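Local coordinates for protein polycyclic ketone monooxygenase (Myceliophthora thermophila, PDB 5MQ6) that uses FAD and NADPH to insert a single oxygen atom next to the carbonyl of ketones, polycyclic ones especially, giving esters or lactones, at residues P232-L237 / D453-S458. Numbering follows the deposited sequence.
Sequences PKIPGL and DAANPS. With NDP (NADPH dihydro-nicotinamide-adenine-dinucleotide phosphate), chain C.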
# COMPACT_ATOMS: atom_id res chain seq x y z
N PRO A 232 10.20 -10.54 10.89
CA PRO A 232 10.92 -11.71 10.41
C PRO A 232 10.98 -12.76 11.50
O PRO A 232 10.93 -12.41 12.67
CB PRO A 232 12.31 -11.16 10.12
CG PRO A 232 12.42 -9.91 10.95
CD PRO A 232 11.09 -9.45 11.36
N LYS A 233 11.08 -14.03 11.10
CA LYS A 233 11.21 -15.14 12.04
C LYS A 233 12.66 -15.13 12.53
O LYS A 233 13.43 -15.98 12.11
CB LYS A 233 10.97 -16.49 11.36
CG LYS A 233 9.66 -16.67 10.63
CD LYS A 233 8.58 -17.17 11.54
CE LYS A 233 7.31 -17.27 10.70
NZ LYS A 233 7.33 -18.26 9.55
N ILE A 234 13.03 -14.19 13.38
CA ILE A 234 14.41 -14.17 13.88
C ILE A 234 14.48 -15.07 15.13
O ILE A 234 13.92 -14.69 16.16
CB ILE A 234 14.87 -12.76 14.26
CG1 ILE A 234 14.97 -11.85 12.99
CG2 ILE A 234 16.22 -12.80 15.04
CD1 ILE A 234 15.17 -10.36 13.33
N PRO A 235 15.21 -16.20 15.07
CA PRO A 235 15.29 -17.11 16.24
C PRO A 235 15.54 -16.38 17.54
O PRO A 235 16.47 -15.58 17.63
CB PRO A 235 16.47 -18.00 15.89
CG PRO A 235 16.32 -18.13 14.44
CD PRO A 235 16.03 -16.73 13.97
N GLY A 236 14.68 -16.63 18.53
CA GLY A 236 14.87 -16.09 19.86
C GLY A 236 14.48 -14.66 20.01
O GLY A 236 14.82 -14.03 21.02
N LEU A 237 13.75 -14.11 19.04
CA LEU A 237 13.33 -12.68 19.13
C LEU A 237 12.38 -12.42 20.30
O LEU A 237 12.41 -11.39 20.98
CB LEU A 237 12.72 -12.21 17.80
CG LEU A 237 12.45 -10.70 17.63
CD1 LEU A 237 13.70 -9.81 17.79
CD2 LEU A 237 11.75 -10.42 16.28
N ASP A 453 20.66 -12.67 12.41
CA ASP A 453 20.85 -14.10 12.63
C ASP A 453 19.95 -14.68 13.70
O ASP A 453 19.34 -15.75 13.54
CB ASP A 453 22.31 -14.35 13.01
CG ASP A 453 23.24 -14.39 11.79
OD1 ASP A 453 22.75 -14.78 10.68
OD2 ASP A 453 24.47 -14.07 11.97
N ALA A 454 19.91 -13.98 14.81
CA ALA A 454 19.24 -14.46 15.98
C ALA A 454 19.10 -13.29 16.91
O ALA A 454 19.68 -12.21 16.67
CB ALA A 454 20.09 -15.57 16.63
N ALA A 455 18.30 -13.48 17.95
CA ALA A 455 18.27 -12.54 19.06
C ALA A 455 18.46 -13.26 20.35
O ALA A 455 18.32 -14.49 20.40
CB ALA A 455 16.94 -11.81 19.12
N ASN A 456 18.75 -12.48 21.37
CA ASN A 456 18.80 -12.99 22.71
C ASN A 456 18.41 -11.89 23.69
O ASN A 456 18.14 -10.74 23.30
CB ASN A 456 20.13 -13.67 23.02
CG ASN A 456 21.34 -12.78 22.83
OD1 ASN A 456 21.44 -11.67 23.36
ND2 ASN A 456 22.30 -13.32 22.13
N PRO A 457 18.37 -12.20 24.97
CA PRO A 457 17.89 -11.25 25.94
C PRO A 457 18.45 -9.87 25.93
O PRO A 457 17.71 -8.98 26.24
CB PRO A 457 18.20 -11.94 27.26
CG PRO A 457 17.87 -13.34 26.92
CD PRO A 457 18.32 -13.56 25.52
N SER A 458 19.72 -9.71 25.62
CA SER A 458 20.30 -8.38 25.62
C SER A 458 20.37 -7.75 24.23
O SER A 458 20.53 -6.55 24.11
CB SER A 458 21.69 -8.39 26.29
OG SER A 458 22.72 -8.94 25.48
PA NDP C . 9.48 -2.55 3.98
O1A NDP C . 8.83 -3.97 3.84
O2A NDP C . 9.65 -1.61 2.82
O5B NDP C . 10.87 -2.76 4.77
C5B NDP C . 11.07 -3.77 5.73
C4B NDP C . 12.57 -3.75 5.96
O4B NDP C . 12.93 -4.78 6.92
C3B NDP C . 13.33 -4.02 4.65
O3B NDP C . 14.37 -3.03 4.51
C2B NDP C . 13.80 -5.44 4.89
O2B NDP C . 14.98 -5.81 4.12
C1B NDP C . 14.03 -5.46 6.39
N9A NDP C . 14.10 -6.84 6.88
C8A NDP C . 13.20 -7.86 6.69
N7A NDP C . 13.63 -8.99 7.27
C5A NDP C . 14.83 -8.66 7.82
C6A NDP C . 15.84 -9.39 8.55
N6A NDP C . 15.62 -10.68 8.80
N1A NDP C . 16.94 -8.72 8.95
C2A NDP C . 17.17 -7.39 8.68
N3A NDP C . 16.30 -6.63 8.00
C4A NDP C . 15.14 -7.24 7.56
O3 NDP C . 8.67 -1.69 5.05
PN NDP C . 8.56 -0.07 5.29
O1N NDP C . 7.64 0.08 6.55
O2N NDP C . 9.93 0.58 5.38
O5D NDP C . 7.82 0.51 3.98
C5D NDP C . 6.56 -0.13 3.57
C4D NDP C . 5.81 0.72 2.56
O4D NDP C . 5.29 1.92 3.18
C3D NDP C . 6.80 1.31 1.54
O3D NDP C . 7.44 0.36 0.61
C2D NDP C . 6.01 2.52 1.01
O2D NDP C . 4.97 2.11 0.05
C1D NDP C . 5.48 3.11 2.32
P2B NDP C . 14.79 -6.49 2.66
O1X NDP C . 13.70 -7.55 2.87
O2X NDP C . 16.07 -7.20 2.29
O3X NDP C . 14.52 -5.35 1.67
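Pro235 and Ala455 are joined by a backbone hydrogen bond in which Ala455 N donates to Pro235 O over 2.8 Å, with the N-H...O angle at 165°. Pro235 is the second residue of a type II turn from Ile234 to Leu237, closed by the bond from Leu237 N to Ile234 O, and the turn presents the proline carbonyl to strand 454-456. Ala454 CA adds a CA-H...O contact to the same oxygen at 3.4 Å. Gly236, with positive phi, takes the third position of the turn; its carbonyl oxygen lies near the Ala455 methyl and accepts from Thr239 OG1.

Beside the bond lies a small apolar patch. The CB of Ile234 carries two branches that part company: CG2, anti to the backbone N, lies against the strand backbone, 3.5 Å from Ala454 C and 4.3 Å from Ala455 CB. CG1 lies anti to the carbonyl carbon (chi1 -67°) and CD1 extends the chain (chi2 170°), neither touching the strand segment; the side chain also meets Val452. The methyl of Ala455 points toward the turn and meets Leu237 CA at 3.7 Å and Leu237 CD1 at 4.0 Å. Outside this patch, Pro235 CD rests 3.5 Å from the carbonyl oxygen Asp453 O.

Strand 454-456 is an edge of a three-stranded antiparallel sheet; Asp453 and Ala454 form a classic bulge opposite Val461, and the Asp453 carboxylate makes a salt bridge with Lys450. At the start of the loop segment, Pro232 CB lies 3.6 Å from N6A of the NADPH adenine. The polar link is thus main chain to main chain, with side chains adding apolar contact, consistent with a sequence-tolerant tie between two NADPH-contacting elements: the loop at Pro232 and the strand after Val452, whose N bonds the cofactor.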